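Local coordinates for DNA repair protein XRCC1 (Homo sapiens, PDB 3K77) that acts as a scaffold in DNA single-strand break repair, assembling repair complexes and binding poly-ADP-ribose, at residues P2-R7 with L47-E52; C12-S17 with K41-V46; A36-K41 with D139-L144; V72-G77 with R124-K129; D83-L88 with R118-K123. One frame throughout, in Å; residues are numbered along the deposited sequence.

Interaction 1 (P2-R7 with L47-E52); sequences PEIRLR and LQLEKE
L6 and L49 meet as an antiparallel non-hydrogen-bonded pair, their CA atoms 4.3 Å apart, where strand 6-12 joins strand 42-49 in one sheet of the N-terminal domain's beta-sandwich. The 4-7 and 47-50 parts run about 100° to one another, and in these short parts the backbones are bridged at L6-L49. Two backbone hydrogen bonds flank the pair: R7 N gives to Q48 O at 2.6 Å, and E50 N gives to R5 O at 3.1 Å. On the second segment, Q48 also bonds with its amide: NE2 reaches L49 O at 2.7 Å, nearly straight at 171° and on a lone pair, while OE1 receives a weak bond from R127, which would hold the amide's rotation.

The apolar contacts involve branch methyls. L6 spreads its two: CD1 meets L47 CD1 at 4.0 Å, and CD2 turns to L49 CD2. I4 sends CG2, the branch anti to its backbone N, to L49 CD1 at 3.9 Å. L25 touches both L6 and L47 and so belongs to this cluster.

The charged side chains lie toward solvent. R5 and E50 attract without a salt bridge, since E50 OE1 sits over one guanidinium face, with the two planes 70° apart, and no N-H points at it. K26 brings a like charge close to R5, which E50 would probably offset. R7 leaves extended alongside Q48, its CD 3.9 Å from Q48 CG.

Interaction 2 (C12-S17 with K41-V46); sequences CSSQDS and KTISVV
S13 grips S44 through two hydrogen bonds, at the point where the loop after strand 6-12 leaves strand 42-49 in the domain's antiparallel beta-sandwich. The stronger runs from S13 N to S44 O, 2.7 Å long with an N-H...O angle of 164°. In return S44 N gives a weak bond to S13 OG, at 2.8 Å but bent to 130°. A side-chain hydroxyl therefore takes the place that the carbonyl of S13 itself would have in a regular hydrogen-bonded pair. It is put there by chi1 of 82°, which sets OG between the backbone N and carbonyl carbon of S13.

The same hydroxyl donates to a water, which in turn donates to T42 O. S13 OG is thus engaged both as acceptor and as donor, and the water carries the link from S44 to T42, two residues along the strand. S44 O has a second partner as well: C12 CA approaches to 3.1 Å in a CA-H...O contact.

Beyond these polar atoms, C12 pairs with V45 in a non-hydrogen-bonded antiparallel bridge, CA to CA 4.1 Å, and both side chains project to the same sheet face. W33 packs on C12, V45 and I43 there, joining this face to the short strand 33-34. S14 turns its hydroxyl to E40 and to A36 N, outside the two segments, which leaves its CB to rest on I43 CG2 at 4.0 Å. Within the loop, S14 N points weakly at C12 SG, and that sulfur lies against V45 CG1.

Interaction 3 (A36-K41 with D139-L144); sequences AKAGEK and DSPFGL
A38 and P141 pack directly, CA to CA 4.1 Å, where two loops meet at one end of the beta-sandwich: residues 36-41 lead into strand 42-49, and the loop residues from D139 to F142 lead into strand 143-150. The close part is apolar. A38 CB lies 3.7 Å from P141 CD and 3.6 Å from S140 C, so the methyl rests on the CD of the proline and on the carbonyl carbon of S140. Further in, the buried F142 ring turns an edge to the E40 carbonyl. Its chi1 of 68° sets CG between the backbone N and carbonyl carbon and swings the ring toward that turn, with CZ 3.9 Å from K41 O; the still closer approach to E40 O is doubtful in the model. C132 of strand 124-133 and Q134 just after it also touch F142. With an alanine here the ring would be gone, K41 O and C132 would probably lose the group they face, and a gap would be likely to open between loop and strand.

The outer part is looser. K37, D139 and S140 are directed away at CB; S140, known as a phosphoserine in this protein, is unmodified here. E40 leads its carboxylate off to S14. The turn itself depends on G39, whose phi of 89° would drive any CB into the carbonyl O of A38. Even there the approach is slack: G39 N stays 4.1 Å from S140 O.

Interaction 4 (V72-G77 with R124-K129); sequences VGSSAG and RWDRVK
With CG anti to its carbonyl carbon, at chi1 of -45°, W125 lays its indole flat across V72. D126 takes the other sense, chi1 57°, which brings its carboxylate to S75. Both act where strands 67-73 and 124-133 pair in an antiparallel sheet of the beta-sandwich, and where the second strand turns a corner at D126.

The W125 contact is CH-pi: V72 CB stands 3.6 Å from the centroid of the five-membered ring, only 6° off its normal, and V72 CG2 covers the same face near CE2. The indole NE1 binds A120 O, fixing the ring's rotation. A leucine in its place would probably leave V72 without the flat surface it lies on and A120 O without this donor.

G73 and R127 form the hydrogen-bonded pair, G73 N to R127 O and R127 N to G73 O both at 3.1 Å. D126 N adds a weak third bond to G73 O.

Past the strand end, D126 receives two bonds from S75: N meets OD1 on its syn side at 3.0 Å, and OG gives to OD2 from above the carboxylate plane. S74 OG accepts from A76 N in an ST turn, bending the loop. R127 lies along this turn with S75 CA over a guanidinium face, while Q48 and Y84 receive weak bonds from its NE and NH1; S75 CB sits 3.4 Å from R127 NE.

Interaction 5 (D83-L88 with R118-K123); sequences DYEVLL and RAAAEK
A classic beta bulge in strand 85-92, where L87 and L88 both face V70, is the part of the sheet against which the short helix 118-122 rests, with L87 and E85 meeting A120, A121 and K123. L87 holds CG anti to its backbone N (chi1 -179°), which carries CD1 out to the helix. That methyl lies 3.5 Å from A121 CA and 3.6 Å from A121 CB, and it also reaches A120 C at 3.9 Å.

A120 points its CB at the strand. It touches E85 CG at 3.6 Å and lies against V86 O, so the small methyl lets the helix backbone come close to the chain. Its carbonyl receives W125 NE1 as well as K123 N, the latter from the helix end at 3.3 Å, while A121 O takes a bond from Q54. The bonds from W125 and Q54 tie a weakly bonded helix to its surroundings.

At the solvent edge the contact turns ionic. E85 bends at chi2 (95°) to lift its carboxylate, and K123, extended beyond CG, crosses it at about a right angle. K123 NZ gives to E85 OE1 at 2.6 Å, meeting the oxygen nearly along its C-O axis. W125 touches the E85 side chain too, so the bridge lies next to the indole. Methyl packing within and one salt bridge outside join a short helix to a strand with two residues opposite one, as a classic bulge requires.

Overall arrangement
Four of the five contacts, interactions 1, 2, 4 and 5, are partly buried and reach the same antiparallel sheet. Interactions 1 and 2 sit at successive points on strand 42-49, and interaction 4 joins its neighbour 124-133 to strand 67-73; L47 and L49 bond to V128 and D126 between interactions 1 and 4. Interaction 5 adds a helix, linked to interaction 4 through V72 with E85 and W125 with A120. Interaction 3 is a surface contact at the far end, on the opposite side of the chain's centre from 1 and 4, but tied to interaction 2 through S14 and E40. Backbone pairing marks 1, 2 and 4; interaction 3 is apolar loop packing, and only interaction 5 has a salt bridge.

Interaction 1 (P2-R7 with L47-E52)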
# COMPACT_ATOMS: atom_id res chain seq x y z
N PRO A 2 0.50 -18.34 -3.12
CA PRO A 2 0.98 -18.32 -1.74
C PRO A 2 1.19 -16.89 -1.25
O PRO A 2 1.72 -16.07 -1.99
CB PRO A 2 2.32 -19.03 -1.83
CG PRO A 2 2.18 -19.93 -3.00
CD PRO A 2 1.34 -19.19 -3.98
N GLU A 3 0.77 -16.60 -0.02
CA GLU A 3 0.98 -15.27 0.55
C GLU A 3 2.47 -14.98 0.67
O GLU A 3 3.24 -15.79 1.19
CB GLU A 3 0.30 -15.13 1.92
CG GLU A 3 -0.24 -13.72 2.19
CD GLU A 3 -0.42 -13.42 3.67
OE1 GLU A 3 0.58 -13.11 4.35
OE2 GLU A 3 -1.57 -13.47 4.17
N ILE A 4 2.88 -13.82 0.17
CA ILE A 4 4.25 -13.36 0.29
C ILE A 4 4.52 -12.82 1.70
O ILE A 4 3.70 -12.09 2.28
CB ILE A 4 4.56 -12.27 -0.76
CG1 ILE A 4 4.53 -12.87 -2.17
CG2 ILE A 4 5.93 -11.65 -0.51
CD1 ILE A 4 4.92 -11.88 -3.27
N ARG A 5 5.68 -13.17 2.23
CA ARG A 5 6.05 -12.75 3.57
C ARG A 5 6.86 -11.46 3.53
O ARG A 5 7.77 -11.32 2.71
CB ARG A 5 6.85 -13.86 4.24
CG ARG A 5 6.35 -15.27 3.94
CD ARG A 5 6.44 -16.13 5.18
NE ARG A 5 5.73 -15.51 6.29
CZ ARG A 5 6.04 -15.70 7.57
NH1 ARG A 5 7.06 -16.47 7.91
NH2 ARG A 5 5.33 -15.10 8.52
N LEU A 6 6.53 -10.53 4.43
CA LEU A 6 7.19 -9.23 4.51
C LEU A 6 8.14 -9.16 5.70
O LEU A 6 7.75 -9.42 6.83
CB LEU A 6 6.15 -8.10 4.61
CG LEU A 6 5.02 -8.16 3.58
CD1 LEU A 6 3.91 -7.25 4.01
CD2 LEU A 6 5.53 -7.81 2.19
N ARG A 7 9.39 -8.79 5.43
CA ARG A 7 10.43 -8.79 6.45
C ARG A 7 10.37 -7.56 7.36
O ARG A 7 10.23 -7.68 8.59
CB ARG A 7 11.80 -8.90 5.76
CG ARG A 7 13.01 -8.74 6.67
CD ARG A 7 14.26 -8.65 5.81
NE ARG A 7 15.40 -8.06 6.50
CZ ARG A 7 16.56 -8.69 6.71
NH1 ARG A 7 16.74 -9.93 6.27
NH2 ARG A 7 17.55 -8.08 7.35
N LEU A 47 7.94 -1.51 1.97
CA LEU A 47 8.09 -2.76 2.70
C LEU A 47 9.11 -3.67 2.01
O LEU A 47 9.12 -3.78 0.79
CB LEU A 47 6.75 -3.47 2.83
CG LEU A 47 5.66 -2.62 3.48
CD1 LEU A 47 4.31 -3.30 3.37
CD2 LEU A 47 6.02 -2.29 4.93
N GLN A 48 9.96 -4.30 2.82
CA GLN A 48 10.95 -5.26 2.32
C GLN A 48 10.41 -6.69 2.41
O GLN A 48 10.04 -7.15 3.49
CB GLN A 48 12.25 -5.13 3.11
CG GLN A 48 13.29 -6.24 2.86
CD GLN A 48 13.89 -6.19 1.46
OE1 GLN A 48 14.46 -5.18 1.04
NE2 GLN A 48 13.78 -7.30 0.74
N LEU A 49 10.38 -7.38 1.27
CA LEU A 49 10.02 -8.80 1.24
C LEU A 49 11.16 -9.67 1.79
O LEU A 49 12.32 -9.29 1.72
CB LEU A 49 9.69 -9.27 -0.17
CG LEU A 49 8.88 -8.38 -1.13
CD1 LEU A 49 8.38 -9.23 -2.30
CD2 LEU A 49 7.71 -7.70 -0.44
N GLU A 50 10.82 -10.83 2.34
CA GLU A 50 11.84 -11.71 2.90
C GLU A 50 12.76 -12.23 1.81
O GLU A 50 13.96 -12.37 2.01
CB GLU A 50 11.22 -12.87 3.69
CG GLU A 50 10.80 -12.49 5.09
CD GLU A 50 10.10 -13.61 5.80
OE1 GLU A 50 9.47 -13.34 6.85
OE2 GLU A 50 10.17 -14.76 5.32
N LYS A 51 12.18 -12.50 0.64
CA LYS A 51 12.93 -12.91 -0.54
C LYS A 51 12.39 -12.21 -1.77
O LYS A 51 11.29 -11.66 -1.74
CB LYS A 51 12.87 -14.43 -0.74
CG LYS A 51 11.78 -15.13 0.06
CD LYS A 51 11.02 -16.18 -0.76
CE LYS A 51 11.88 -16.84 -1.83
NZ LYS A 51 11.10 -17.86 -2.59
N GLU A 52 13.17 -12.21 -2.84
CA GLU A 52 12.71 -11.65 -4.10
C GLU A 52 11.63 -12.57 -4.66
O GLU A 52 11.81 -13.78 -4.71
CB GLU A 52 13.87 -11.54 -5.08
CG GLU A 52 13.82 -10.28 -5.93
CD GLU A 52 14.87 -10.28 -7.01
OE1 GLU A 52 15.23 -11.37 -7.48
OE2 GLU A 52 15.32 -9.17 -7.39

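Interaction 2 (C12-S17 with K41-V46)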
# COMPACT_ATOMS: atom_id res chain seq x y z
N CYS A 12 8.94 5.11 5.71
CA CYS A 12 7.55 5.49 5.89
C CYS A 12 7.52 6.99 5.94
O CYS A 12 8.27 7.59 6.71
CB CYS A 12 7.01 4.92 7.19
SG CYS A 12 5.28 5.34 7.54
N SER A 13 6.67 7.61 5.12
CA SER A 13 6.59 9.07 5.05
C SER A 13 5.87 9.67 6.26
O SER A 13 6.08 10.83 6.61
CB SER A 13 5.91 9.51 3.75
OG SER A 13 4.49 9.45 3.87
N SER A 14 5.01 8.88 6.89
CA SER A 14 4.20 9.35 8.00
C SER A 14 3.48 8.18 8.65
O SER A 14 2.90 7.34 7.95
CB SER A 14 3.17 10.38 7.52
OG SER A 14 2.25 10.70 8.56
N GLN A 15 3.50 8.13 9.98
CA GLN A 15 2.83 7.05 10.70
C GLN A 15 2.45 7.45 12.10
O GLN A 15 3.07 8.35 12.70
CB GLN A 15 3.69 5.80 10.75
CG GLN A 15 4.86 5.91 11.70
CD GLN A 15 5.71 4.66 11.71
OE1 GLN A 15 5.30 3.61 11.21
NE2 GLN A 15 6.92 4.77 12.26
N ASP A 16 1.43 6.78 12.62
CA ASP A 16 0.89 6.99 13.96
C ASP A 16 1.65 6.17 14.99
O ASP A 16 2.33 5.20 14.64
CB ASP A 16 -0.58 6.57 13.97
CG ASP A 16 -1.32 7.10 15.16
OD1 ASP A 16 -1.83 6.27 15.94
OD2 ASP A 16 -1.40 8.34 15.32
N SER A 17 1.55 6.55 16.26
CA SER A 17 2.28 5.84 17.32
C SER A 17 1.68 4.46 17.58
O SER A 17 2.39 3.50 17.92
CB SER A 17 2.31 6.66 18.62
OG SER A 17 1.09 7.33 18.84
N LYS A 41 -1.77 15.22 2.42
CA LYS A 41 -2.48 14.86 1.19
C LYS A 41 -2.13 13.46 0.70
O LYS A 41 -2.98 12.79 0.10
CB LYS A 41 -2.29 15.91 0.09
CG LYS A 41 -3.40 16.95 0.04
CD LYS A 41 -3.40 17.74 -1.26
CE LYS A 41 -3.84 16.90 -2.45
NZ LYS A 41 -2.78 15.93 -2.88
N THR A 42 -0.90 13.04 0.94
CA THR A 42 -0.48 11.67 0.62
C THR A 42 0.56 11.17 1.61
O THR A 42 1.27 11.95 2.24
CB THR A 42 0.07 11.52 -0.83
OG1 THR A 42 1.41 12.00 -0.88
CG2 THR A 42 -0.78 12.28 -1.83
N ILE A 43 0.63 9.85 1.76
CA ILE A 43 1.56 9.20 2.67
C ILE A 43 2.09 7.92 2.03
O ILE A 43 1.49 7.41 1.09
CB ILE A 43 0.90 8.88 4.03
CG1 ILE A 43 -0.18 7.81 3.86
CG2 ILE A 43 0.34 10.15 4.66
CD1 ILE A 43 -0.93 7.47 5.11
N SER A 44 3.20 7.40 2.56
CA SER A 44 3.94 6.34 1.87
C SER A 44 4.70 5.38 2.81
O SER A 44 5.18 5.78 3.87
CB SER A 44 4.91 6.98 0.87
OG SER A 44 5.43 6.01 -0.02
N VAL A 45 4.80 4.12 2.39
CA VAL A 45 5.66 3.13 3.07
C VAL A 45 6.32 2.21 2.06
O VAL A 45 5.72 1.83 1.06
CB VAL A 45 4.90 2.23 4.08
CG1 VAL A 45 4.41 3.03 5.26
CG2 VAL A 45 3.78 1.51 3.41
N VAL A 46 7.57 1.89 2.31
CA VAL A 46 8.25 0.87 1.55
C VAL A 46 8.43 -0.36 2.44
O VAL A 46 8.98 -0.26 3.54
CB VAL A 46 9.60 1.37 1.04
CG1 VAL A 46 10.33 0.25 0.29
CG2 VAL A 46 9.38 2.59 0.17
O HOH W 1 3.97 12.23 3.90

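Interaction 3 (A36-K41 with D139-L144)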
# COMPACT_ATOMS: atom_id res chain seq x y z
N ALA A 36 0.54 10.16 10.78
CA ALA A 36 0.80 10.72 12.09
C ALA A 36 -0.21 11.82 12.32
O ALA A 36 -0.63 12.07 13.45
CB ALA A 36 2.20 11.28 12.15
N LYS A 37 -0.63 12.46 11.23
CA LYS A 37 -1.50 13.61 11.33
C LYS A 37 -2.59 13.67 10.25
O LYS A 37 -2.47 13.11 9.16
CB LYS A 37 -0.67 14.91 11.31
CG LYS A 37 -0.26 15.35 12.70
CD LYS A 37 -1.37 14.98 13.67
CE LYS A 37 -0.91 15.05 15.10
NZ LYS A 37 -0.81 16.46 15.52
N ALA A 38 -3.67 14.37 10.60
CA ALA A 38 -4.73 14.68 9.65
C ALA A 38 -4.19 15.72 8.69
O ALA A 38 -3.35 16.53 9.06
CB ALA A 38 -5.94 15.22 10.39
N GLY A 39 -4.68 15.68 7.46
CA GLY A 39 -4.36 16.72 6.50
C GLY A 39 -3.11 16.56 5.65
O GLY A 39 -2.75 17.47 4.90
N GLU A 40 -2.43 15.41 5.76
CA GLU A 40 -1.35 15.08 4.82
C GLU A 40 -1.96 14.53 3.54
O GLU A 40 -2.61 13.48 3.57
CB GLU A 40 -0.39 14.06 5.42
CG GLU A 40 0.36 14.55 6.66
CD GLU A 40 1.68 13.83 6.88
OE1 GLU A 40 1.97 13.43 8.03
OE2 GLU A 40 2.44 13.66 5.89
N LYS A 41 -1.77 15.22 2.42
CA LYS A 41 -2.48 14.86 1.19
C LYS A 41 -2.13 13.46 0.70
O LYS A 41 -2.98 12.79 0.10
CB LYS A 41 -2.29 15.91 0.09
CG LYS A 41 -3.40 16.95 0.04
CD LYS A 41 -3.40 17.74 -1.26
CE LYS A 41 -3.84 16.90 -2.45
NZ LYS A 41 -2.78 15.93 -2.88
N ASP A 139 -9.73 16.38 7.24
CA ASP A 139 -10.33 16.28 8.57
C ASP A 139 -9.75 15.17 9.47
O ASP A 139 -9.79 15.28 10.70
CB ASP A 139 -11.84 16.08 8.45
CG ASP A 139 -12.49 17.07 7.49
OD1 ASP A 139 -12.03 18.24 7.43
OD2 ASP A 139 -13.47 16.67 6.81
N SER A 140 -9.23 14.12 8.86
CA SER A 140 -8.81 12.95 9.63
C SER A 140 -7.54 12.30 9.10
O SER A 140 -7.21 12.44 7.92
CB SER A 140 -9.92 11.90 9.65
OG SER A 140 -11.16 12.47 10.03
N PRO A 141 -6.82 11.60 9.99
CA PRO A 141 -5.74 10.71 9.56
C PRO A 141 -6.33 9.58 8.72
O PRO A 141 -7.48 9.18 8.96
CB PRO A 141 -5.19 10.16 10.88
CG PRO A 141 -5.52 11.21 11.89
CD PRO A 141 -6.86 11.75 11.45
N PHE A 142 -5.56 9.09 7.76
CA PHE A 142 -6.04 8.06 6.86
C PHE A 142 -4.89 7.10 6.62
O PHE A 142 -3.75 7.40 7.00
CB PHE A 142 -6.51 8.67 5.54
CG PHE A 142 -5.40 9.26 4.72
CD1 PHE A 142 -4.73 8.50 3.78
CD2 PHE A 142 -5.03 10.58 4.88
CE1 PHE A 142 -3.70 9.05 3.03
CE2 PHE A 142 -4.01 11.13 4.14
CZ PHE A 142 -3.34 10.37 3.20
N GLY A 143 -5.18 5.95 6.02
CA GLY A 143 -4.14 4.97 5.70
C GLY A 143 -4.71 3.67 5.17
O GLY A 143 -5.65 3.66 4.37
N LEU A 144 -4.13 2.57 5.61
CA LEU A 144 -4.59 1.25 5.20
C LEU A 144 -4.90 0.42 6.44
O LEU A 144 -4.34 0.67 7.51
CB LEU A 144 -3.54 0.52 4.36
CG LEU A 144 -3.29 0.97 2.91
CD1 LEU A 144 -2.24 0.10 2.27
CD2 LEU A 144 -4.56 0.96 2.09

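Interaction 4 (V72-G77 with R124-K129)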
# COMPACT_ATOMS: atom_id res chain seq x y z
N VAL A 72 6.71 -1.25 -7.27
CA VAL A 72 7.60 -2.35 -6.93
C VAL A 72 9.04 -1.96 -7.26
O VAL A 72 9.30 -1.26 -8.23
CB VAL A 72 7.23 -3.60 -7.72
CG1 VAL A 72 6.09 -4.33 -7.04
CG2 VAL A 72 6.87 -3.21 -9.14
N GLY A 73 9.97 -2.43 -6.44
CA GLY A 73 11.36 -2.06 -6.64
C GLY A 73 12.30 -3.12 -6.11
O GLY A 73 11.88 -4.19 -5.68
N SER A 74 13.59 -2.82 -6.16
CA SER A 74 14.60 -3.77 -5.71
C SER A 74 15.46 -3.09 -4.66
O SER A 74 15.67 -1.88 -4.70
CB SER A 74 15.44 -4.25 -6.90
OG SER A 74 16.50 -5.09 -6.46
N SER A 75 15.94 -3.87 -3.70
CA SER A 75 16.86 -3.36 -2.70
C SER A 75 18.25 -3.32 -3.29
O SER A 75 19.14 -2.64 -2.77
CB SER A 75 16.83 -4.23 -1.43
OG SER A 75 17.06 -5.60 -1.73
N ALA A 76 18.43 -4.06 -4.39
CA ALA A 76 19.71 -4.16 -5.09
C ALA A 76 20.05 -2.89 -5.86
O ALA A 76 19.22 -2.37 -6.62
CB ALA A 76 19.70 -5.35 -6.04
N GLY A 77 21.27 -2.40 -5.67
CA GLY A 77 21.70 -1.16 -6.28
C GLY A 77 20.93 0.02 -5.73
O GLY A 77 20.71 1.00 -6.42
N ARG A 124 10.44 -10.07 -10.96
CA ARG A 124 10.56 -10.37 -9.52
C ARG A 124 11.10 -9.17 -8.76
O ARG A 124 11.98 -8.46 -9.25
CB ARG A 124 11.48 -11.57 -9.28
CG ARG A 124 11.23 -12.74 -10.21
CD ARG A 124 11.81 -14.01 -9.62
NE ARG A 124 10.84 -14.76 -8.82
CZ ARG A 124 11.15 -15.49 -7.76
NH1 ARG A 124 12.41 -15.55 -7.35
NH2 ARG A 124 10.21 -16.14 -7.08
N TRP A 125 10.59 -8.98 -7.54
CA TRP A 125 10.99 -7.84 -6.72
C TRP A 125 11.16 -8.25 -5.26
O TRP A 125 10.74 -9.34 -4.85
CB TRP A 125 9.94 -6.73 -6.81
CG TRP A 125 9.47 -6.44 -8.20
CD1 TRP A 125 8.40 -7.00 -8.82
CD2 TRP A 125 10.04 -5.52 -9.14
NE1 TRP A 125 8.27 -6.50 -10.09
CE2 TRP A 125 9.26 -5.57 -10.31
CE3 TRP A 125 11.14 -4.65 -9.10
CZ2 TRP A 125 9.54 -4.81 -11.43
CZ3 TRP A 125 11.41 -3.89 -10.22
CH2 TRP A 125 10.61 -3.97 -11.36
N ASP A 126 11.77 -7.37 -4.46
CA ASP A 126 11.89 -7.61 -3.03
C ASP A 126 11.55 -6.37 -2.22
O ASP A 126 11.63 -6.36 -1.00
CB ASP A 126 13.29 -8.16 -2.67
CG ASP A 126 14.41 -7.24 -3.12
OD1 ASP A 126 14.16 -6.33 -3.93
OD2 ASP A 126 15.55 -7.42 -2.64
N ARG A 127 11.15 -5.32 -2.92
CA ARG A 127 10.71 -4.09 -2.30
C ARG A 127 9.31 -3.72 -2.80
O ARG A 127 8.97 -3.98 -3.96
CB ARG A 127 11.69 -2.95 -2.61
CG ARG A 127 13.06 -3.10 -1.99
CD ARG A 127 13.03 -2.68 -0.54
NE ARG A 127 14.37 -2.34 -0.04
CZ ARG A 127 14.99 -1.19 -0.29
NH1 ARG A 127 14.41 -0.26 -1.04
NH2 ARG A 127 16.20 -0.95 0.21
N VAL A 128 8.51 -3.11 -1.94
CA VAL A 128 7.14 -2.76 -2.28
C VAL A 128 6.78 -1.40 -1.70
O VAL A 128 6.82 -1.19 -0.49
CB VAL A 128 6.14 -3.83 -1.79
CG1 VAL A 128 4.74 -3.30 -1.83
CG2 VAL A 128 6.25 -5.09 -2.60
N LYS A 129 6.43 -0.46 -2.58
CA LYS A 129 6.04 0.88 -2.17
C LYS A 129 4.53 1.06 -2.28
O LYS A 129 3.95 0.85 -3.35
CB LYS A 129 6.76 1.92 -3.04
CG LYS A 129 6.57 3.36 -2.58
CD LYS A 129 7.55 4.28 -3.28
CE LYS A 129 7.33 5.74 -2.89
NZ LYS A 129 8.33 6.65 -3.53

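Interaction 5 (D83-L88 with R118-K123)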
# COMPACT_ATOMS: atom_id res chain seq x y z
N ASP A 83 13.22 4.72 -9.40
CA ASP A 83 13.63 3.32 -9.34
C ASP A 83 12.44 2.35 -9.19
O ASP A 83 12.51 1.19 -9.60
CB ASP A 83 14.62 3.11 -8.20
CG ASP A 83 15.83 2.28 -8.62
OD1 ASP A 83 16.87 2.38 -7.93
OD2 ASP A 83 15.74 1.56 -9.63
N TYR A 84 11.36 2.84 -8.58
CA TYR A 84 10.14 2.04 -8.43
C TYR A 84 9.30 2.00 -9.70
O TYR A 84 9.01 3.03 -10.31
CB TYR A 84 9.33 2.52 -7.22
CG TYR A 84 10.04 2.21 -5.92
CD1 TYR A 84 10.94 3.11 -5.37
CD2 TYR A 84 9.84 1.00 -5.27
CE1 TYR A 84 11.61 2.82 -4.19
CE2 TYR A 84 10.50 0.70 -4.09
CZ TYR A 84 11.39 1.61 -3.55
OH TYR A 84 12.06 1.33 -2.38
N GLU A 85 8.95 0.79 -10.12
CA GLU A 85 8.04 0.53 -11.22
C GLU A 85 6.64 0.57 -10.65
O GLU A 85 6.44 0.23 -9.49
CB GLU A 85 8.29 -0.88 -11.75
CG GLU A 85 8.03 -1.08 -13.22
CD GLU A 85 9.29 -0.95 -14.04
OE1 GLU A 85 9.79 -1.98 -14.52
OE2 GLU A 85 9.79 0.19 -14.18
N VAL A 86 5.65 0.99 -11.42
CA VAL A 86 4.28 0.89 -10.94
C VAL A 86 3.76 -0.54 -11.18
O VAL A 86 3.86 -1.05 -12.29
CB VAL A 86 3.34 1.94 -11.59
CG1 VAL A 86 1.91 1.76 -11.09
CG2 VAL A 86 3.82 3.35 -11.32
N LEU A 87 3.25 -1.19 -10.14
CA LEU A 87 2.62 -2.50 -10.30
C LEU A 87 1.08 -2.39 -10.35
O LEU A 87 0.44 -2.94 -11.23
CB LEU A 87 3.05 -3.45 -9.18
CG LEU A 87 2.51 -4.89 -9.17
CD1 LEU A 87 3.14 -5.74 -10.26
CD2 LEU A 87 2.74 -5.55 -7.82
N LEU A 88 0.51 -1.66 -9.40
CA LEU A 88 -0.92 -1.35 -9.42
C LEU A 88 -1.13 0.12 -9.57
O LEU A 88 -0.83 0.89 -8.66
CB LEU A 88 -1.59 -1.79 -8.12
CG LEU A 88 -3.04 -1.33 -8.01
CD1 LEU A 88 -3.92 -2.03 -9.05
CD2 LEU A 88 -3.56 -1.56 -6.60
N ARG A 118 1.36 -5.40 -16.44
CA ARG A 118 2.02 -6.67 -16.70
C ARG A 118 3.51 -6.59 -16.99
O ARG A 118 4.22 -7.59 -16.85
CB ARG A 118 1.27 -7.47 -17.77
CG ARG A 118 0.41 -8.56 -17.16
CD ARG A 118 -0.76 -8.98 -18.04
NE ARG A 118 -1.74 -7.92 -18.22
CZ ARG A 118 -3.05 -8.14 -18.39
NH1 ARG A 118 -3.52 -9.38 -18.38
NH2 ARG A 118 -3.88 -7.12 -18.55
N ALA A 119 4.00 -5.42 -17.38
CA ALA A 119 5.44 -5.23 -17.53
C ALA A 119 6.11 -5.40 -16.17
O ALA A 119 7.06 -6.16 -16.02
CB ALA A 119 5.74 -3.87 -18.11
N ALA A 120 5.61 -4.67 -15.18
CA ALA A 120 6.10 -4.79 -13.82
C ALA A 120 5.72 -6.14 -13.19
O ALA A 120 6.51 -6.74 -12.47
CB ALA A 120 5.57 -3.64 -12.97
N ALA A 121 4.50 -6.60 -13.46
CA ALA A 121 3.99 -7.84 -12.87
C ALA A 121 4.71 -9.08 -13.40
O ALA A 121 4.60 -10.17 -12.83
CB ALA A 121 2.47 -7.95 -13.08
N GLU A 122 5.45 -8.90 -14.49
CA GLU A 122 6.18 -10.00 -15.11
C GLU A 122 7.45 -10.35 -14.35
O GLU A 122 7.88 -11.51 -14.34
CB GLU A 122 6.53 -9.63 -16.55
CG GLU A 122 6.55 -10.80 -17.50
CD GLU A 122 5.15 -11.35 -17.78
OE1 GLU A 122 5.02 -12.57 -18.01
OE2 GLU A 122 4.18 -10.56 -17.75
N LYS A 123 8.05 -9.33 -13.72
CA LYS A 123 9.34 -9.45 -13.04
C LYS A 123 9.27 -9.80 -11.54
O LYS A 123 8.19 -9.83 -10.93
CB LYS A 123 10.15 -8.16 -13.24
CG LYS A 123 10.11 -7.62 -14.67
CD LYS A 123 10.50 -6.15 -14.73
CE LYS A 123 10.13 -5.55 -16.06
NZ LYS A 123 9.87 -4.09 -15.98